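Local coordinates for protein carbohydrate kinase, FGGY (Novosphingobium aromaticivorans, PDB 3H6E) that probably transfers phosphate to a sugar or related polyol as an FGGY-family carbohydrate kinase, at residues A[49-54]-A[90-95]; A[55-60]-A[154-159]. All coordinates share one frame; numbering follows the deposited sequence.

Contact 1. Residues A[49-54]-A[90-95]; sequences DAPDTG and AFPPLD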
# COMPACT_ATOMS: atom_id res chain seq x y z
N ASP A 49 -0.29 0.34 19.65
CA ASP A 49 -0.96 -0.01 20.89
C ASP A 49 -1.63 -1.38 20.78
O ASP A 49 -2.84 -1.47 20.62
CB ASP A 49 -1.99 1.05 21.26
CG ASP A 49 -2.41 0.97 22.72
OD1 ASP A 49 -2.12 -0.06 23.36
OD2 ASP A 49 -3.02 1.94 23.22
N ALA A 50 -0.82 -2.43 20.88
CA ALA A 50 -1.30 -3.80 20.74
C ALA A 50 -2.25 -4.22 21.86
O ALA A 50 -3.36 -4.68 21.59
CB ALA A 50 -0.13 -4.77 20.63
N PRO A 51 -1.82 -4.09 23.13
CA PRO A 51 -2.68 -4.55 24.22
C PRO A 51 -4.07 -3.93 24.12
O PRO A 51 -5.07 -4.64 24.21
CB PRO A 51 -1.97 -4.02 25.47
CG PRO A 51 -0.56 -3.80 25.06
CD PRO A 51 -0.61 -3.40 23.62
N ASP A 52 -4.11 -2.62 23.92
CA ASP A 52 -5.36 -1.87 23.94
C ASP A 52 -6.24 -2.16 22.73
O ASP A 52 -7.47 -2.24 22.85
CB ASP A 52 -5.06 -0.38 24.05
CG ASP A 52 -6.31 0.45 24.22
OD1 ASP A 52 -7.05 0.21 25.20
OD2 ASP A 52 -6.54 1.34 23.39
N THR A 53 -5.63 -2.30 21.56
CA THR A 53 -6.39 -2.62 20.36
C THR A 53 -7.01 -4.00 20.49
O THR A 53 -8.13 -4.24 20.03
CB THR A 53 -5.52 -2.55 19.09
OG1 THR A 53 -5.19 -1.18 18.83
CG2 THR A 53 -6.28 -3.12 17.90
N GLY A 54 -6.26 -4.91 21.11
CA GLY A 54 -6.75 -6.25 21.38
C GLY A 54 -8.05 -6.20 22.16
O GLY A 54 -8.96 -6.99 21.93
N ALA A 90 6.04 -9.92 23.71
CA ALA A 90 7.17 -9.42 24.47
C ALA A 90 7.00 -7.95 24.84
O ALA A 90 7.44 -7.51 25.91
CB ALA A 90 8.46 -9.62 23.69
N PHE A 91 6.35 -7.19 23.96
CA PHE A 91 6.12 -5.76 24.16
C PHE A 91 5.36 -5.19 22.97
O PHE A 91 5.33 -5.81 21.90
CB PHE A 91 7.45 -5.02 24.34
CG PHE A 91 8.46 -5.31 23.25
CD1 PHE A 91 9.63 -5.98 23.53
CD2 PHE A 91 8.21 -4.92 21.94
CE1 PHE A 91 10.55 -6.25 22.54
CE2 PHE A 91 9.13 -5.19 20.94
CZ PHE A 91 10.30 -5.86 21.24
N PRO A 92 4.75 -4.01 23.14
CA PRO A 92 4.11 -3.39 21.98
C PRO A 92 5.13 -3.10 20.88
O PRO A 92 6.22 -2.61 21.18
CB PRO A 92 3.55 -2.08 22.54
CG PRO A 92 3.41 -2.33 24.01
CD PRO A 92 4.56 -3.22 24.37
N PRO A 93 4.80 -3.43 19.62
CA PRO A 93 5.69 -3.17 18.49
C PRO A 93 5.96 -1.68 18.33
O PRO A 93 5.15 -0.85 18.76
CB PRO A 93 4.90 -3.69 17.29
CG PRO A 93 3.95 -4.69 17.87
CD PRO A 93 3.58 -4.14 19.21
N LEU A 94 7.09 -1.35 17.73
CA LEU A 94 7.46 0.03 17.50
C LEU A 94 6.56 0.66 16.44
O LEU A 94 6.15 -0.01 15.50
CB LEU A 94 8.92 0.12 17.03
CG LEU A 94 10.04 -0.14 18.05
CD1 LEU A 94 9.77 -1.39 18.86
CD2 LEU A 94 11.38 -0.23 17.34
N ASP A 95 6.24 1.93 16.63
CA ASP A 95 5.59 2.73 15.60
C ASP A 95 6.64 2.97 14.52
O ASP A 95 7.73 3.43 14.82
CB ASP A 95 5.12 4.06 16.19
CG ASP A 95 4.26 4.86 15.24
OD1 ASP A 95 4.70 5.12 14.09
OD2 ASP A 95 3.14 5.25 15.64
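The methyl of Ala50 (CB) lies 4.0 Å from Pro93 CD at the buried end of the contact, and Ala50 directs it toward the proline segment. Toward solvent the fit is looser. Here the exposed Pro51 brings its CD to 4.2 Å from Pro92 CG, and the two proline rings cross at about a right angle. The closest pair of CA atoms is Ala50 and Pro92, 5.6 Å apart. Together the segments join the N-terminal end of helix 50-63, in the N-terminal of the two ribonuclease H-like domains of this actin-like ATPase fold, to the extended loop that leaves strand 88-89. Asp49 is the N-cap of that helix: its OD1 accepts from Asp52 N at 3.3 Å, the donor lying above the carboxylate plane. The carbonyl of Asp49 is gripped twice, by Thr53 N and by Thr53 OG1 (3.0 Å from Asp49 O), from opposite faces. With OG1 turned beside its own backbone N (chi1 -70°), the Thr53 hydroxyl folds back onto the preceding turn. Asp52 makes salt bridges to Arg35 and Arg55. On the loop, Pro92 O accepts from Arg47 NE.

Contact 2. Residues A[55-60]-A[154-159]; sequences RWLLDV and QYWAWF
Two helical segments face each other with their backbones well apart: Leu57 CA lies 10.2 Å from Trp156 CA, and Leu58 CA lies 10.4 Å from Phe159 CA. Such a separation leaves the side chains to span the gap, and they do so in two pairs. On the first helix, Arg55 O accepts hydrogen bonds from both Leu58 N and Asp59 N. Leu57 points toward the opposite helix, and its CD2 methyl sits 3.9 Å from Trp156 CE3, equally near CZ3, reaching the six-membered ring of the indole at a slant. This layer belongs to the core flanking the central sheet of the N-terminal half, since Leu57 also touches Ile11, and Trp156 touches Leu13, both of strand 9-13. In the second pair, Leu58 CG approaches the edge of the Phe159 ring near its plane, 4.2 Å from CE2, and the Leu58 side chain also touches Arg218 and Thr219 of helix 213-219. Phe159 extends its ring with CG anti to the backbone N (chi1 -174°), and one ring face takes Trp156 CZ3 toward its rim. Trp156 is held from its own helix as well: Tyr155 CD2 stands 3.5 Å above the centre of the indole plane, and Trp152 packs edge-to-face with it.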
# COMPACT_ATOMS: atom_id res chain seq x y z
N ARG A 55 -8.13 -5.25 23.09
CA ARG A 55 -9.34 -5.06 23.88
C ARG A 55 -10.49 -4.54 23.01
O ARG A 55 -11.51 -5.21 22.88
CB ARG A 55 -9.09 -4.11 25.05
CG ARG A 55 -7.98 -4.58 25.98
CD ARG A 55 -7.81 -3.67 27.18
NE ARG A 55 -6.48 -3.80 27.77
CZ ARG A 55 -5.53 -2.87 27.68
NH1 ARG A 55 -5.77 -1.75 27.02
NH2 ARG A 55 -4.35 -3.07 28.25
N TRP A 56 -10.32 -3.37 22.42
CA TRP A 56 -11.36 -2.79 21.58
C TRP A 56 -11.98 -3.82 20.65
O TRP A 56 -13.20 -3.85 20.46
CB TRP A 56 -10.82 -1.62 20.75
CG TRP A 56 -11.78 -1.17 19.67
CD1 TRP A 56 -12.94 -0.46 19.85
CD2 TRP A 56 -11.66 -1.39 18.26
NE1 TRP A 56 -13.54 -0.23 18.63
CE2 TRP A 56 -12.78 -0.79 17.64
CE3 TRP A 56 -10.71 -2.04 17.45
CZ2 TRP A 56 -12.98 -0.82 16.26
CZ3 TRP A 56 -10.91 -2.06 16.08
CH2 TRP A 56 -12.04 -1.46 15.50
N LEU A 57 -11.14 -4.68 20.08
CA LEU A 57 -11.61 -5.60 19.05
C LEU A 57 -12.17 -6.91 19.62
O LEU A 57 -12.74 -7.71 18.89
CB LEU A 57 -10.52 -5.86 18.00
CG LEU A 57 -9.64 -7.10 18.04
CD1 LEU A 57 -10.26 -8.20 17.20
CD2 LEU A 57 -8.25 -6.76 17.53
N LEU A 58 -12.01 -7.12 20.93
CA LEU A 58 -12.72 -8.20 21.60
C LEU A 58 -14.12 -7.73 21.99
O LEU A 58 -15.04 -8.53 22.11
CB LEU A 58 -11.95 -8.70 22.82
CG LEU A 58 -10.93 -9.81 22.54
CD1 LEU A 58 -10.32 -10.34 23.83
CD2 LEU A 58 -11.57 -10.94 21.75
N ASP A 59 -14.26 -6.42 22.17
CA ASP A 59 -15.57 -5.80 22.39
C ASP A 59 -16.41 -5.93 21.13
O ASP A 59 -17.45 -6.57 21.13
CB ASP A 59 -15.42 -4.32 22.73
CG ASP A 59 -14.79 -4.09 24.09
OD1 ASP A 59 -14.79 -5.04 24.90
OD2 ASP A 59 -14.30 -2.96 24.34
N VAL A 60 -15.94 -5.29 20.06
CA VAL A 60 -16.68 -5.26 18.80
C VAL A 60 -16.96 -6.66 18.26
O VAL A 60 -18.01 -6.89 17.65
CB VAL A 60 -15.94 -4.41 17.74
CG1 VAL A 60 -14.48 -4.80 17.68
CG2 VAL A 60 -16.60 -4.54 16.38
N GLN A 154 -0.17 -10.78 10.91
CA GLN A 154 -0.22 -12.14 11.43
C GLN A 154 -0.28 -12.15 12.95
O GLN A 154 -0.71 -13.13 13.55
CB GLN A 154 0.98 -12.95 10.94
CG GLN A 154 0.87 -13.40 9.50
CD GLN A 154 0.64 -12.23 8.56
OE1 GLN A 154 -0.40 -12.14 7.93
NE2 GLN A 154 1.62 -11.33 8.49
N TYR A 155 0.15 -11.06 13.57
CA TYR A 155 0.15 -10.99 15.02
C TYR A 155 -1.26 -11.17 15.54
O TYR A 155 -1.50 -11.80 16.56
CB TYR A 155 0.73 -9.67 15.54
CG TYR A 155 0.35 -9.46 16.99
CD1 TYR A 155 1.00 -10.16 18.00
CD2 TYR A 155 -0.69 -8.62 17.34
CE1 TYR A 155 0.64 -9.99 19.32
CE2 TYR A 155 -1.05 -8.44 18.67
CZ TYR A 155 -0.38 -9.13 19.65
OH TYR A 155 -0.73 -8.97 20.98
N TRP A 156 -2.20 -10.59 14.81
CA TRP A 156 -3.59 -10.61 15.22
C TRP A 156 -4.22 -11.97 14.99
O TRP A 156 -5.13 -12.37 15.71
CB TRP A 156 -4.35 -9.48 14.52
CG TRP A 156 -3.82 -8.16 14.96
CD1 TRP A 156 -3.06 -7.29 14.22
CD2 TRP A 156 -3.95 -7.58 16.26
NE1 TRP A 156 -2.74 -6.19 14.98
CE2 TRP A 156 -3.27 -6.34 16.24
CE3 TRP A 156 -4.59 -7.97 17.44
CZ2 TRP A 156 -3.21 -5.50 17.35
CZ3 TRP A 156 -4.53 -7.14 18.54
CH2 TRP A 156 -3.85 -5.92 18.49
N ALA A 157 -3.71 -12.69 13.99
CA ALA A 157 -4.17 -14.05 13.73
C ALA A 157 -3.64 -15.03 14.78
O ALA A 157 -4.12 -16.15 14.88
CB ALA A 157 -3.78 -14.50 12.33
N TRP A 158 -2.65 -14.60 15.56
CA TRP A 158 -2.11 -15.41 16.65
C TRP A 158 -2.79 -15.02 17.95
O TRP A 158 -2.87 -15.80 18.90
CB TRP A 158 -0.59 -15.22 16.76
CG TRP A 158 -0.00 -15.61 18.08
CD1 TRP A 158 0.62 -16.79 18.39
CD2 TRP A 158 0.03 -14.82 19.28
NE1 TRP A 158 1.03 -16.78 19.70
CE2 TRP A 158 0.68 -15.58 20.27
CE3 TRP A 158 -0.43 -13.54 19.60
CZ2 TRP A 158 0.88 -15.11 21.57
CZ3 TRP A 158 -0.23 -13.07 20.90
CH2 TRP A 158 0.42 -13.85 21.86
N PHE A 159 -3.27 -13.78 17.98
CA PHE A 159 -4.02 -13.24 19.11
C PHE A 159 -5.31 -14.04 19.29
O PHE A 159 -5.77 -14.23 20.41
CB PHE A 159 -4.34 -11.77 18.84
CG PHE A 159 -4.99 -11.06 19.99
CD1 PHE A 159 -4.22 -10.45 20.97
CD2 PHE A 159 -6.37 -10.98 20.08
CE1 PHE A 159 -4.82 -9.79 22.03
CE2 PHE A 159 -6.98 -10.32 21.14
CZ PHE A 159 -6.19 -9.72 22.12

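How the contacts relate
From the N terminus, the chain runs through strands 9-13, 17-23 and 29-36 before entering helix 50-63, whose two consecutive segments serve both contacts. Contact 1 closes a loop of 35 residues that takes in the rest of this helix, strand 71-76 and strands 81-85 and 88-89. Contact 2 closes a longer one of 93 residues, ending at helix 152-159. Because 55-60 lies within the first loop and 154-159 beyond it, the two loops cross. Their centres are 11 Å apart, and they touch directly: the indole of Trp156 reaches Ala50, Thr53 and Gly54, and Phe159 CZ lies 3.6 Å from Gly54 CA. Helix 50-63 thus ties the 90-95 loop and helix 152-159 to the six-stranded sheet.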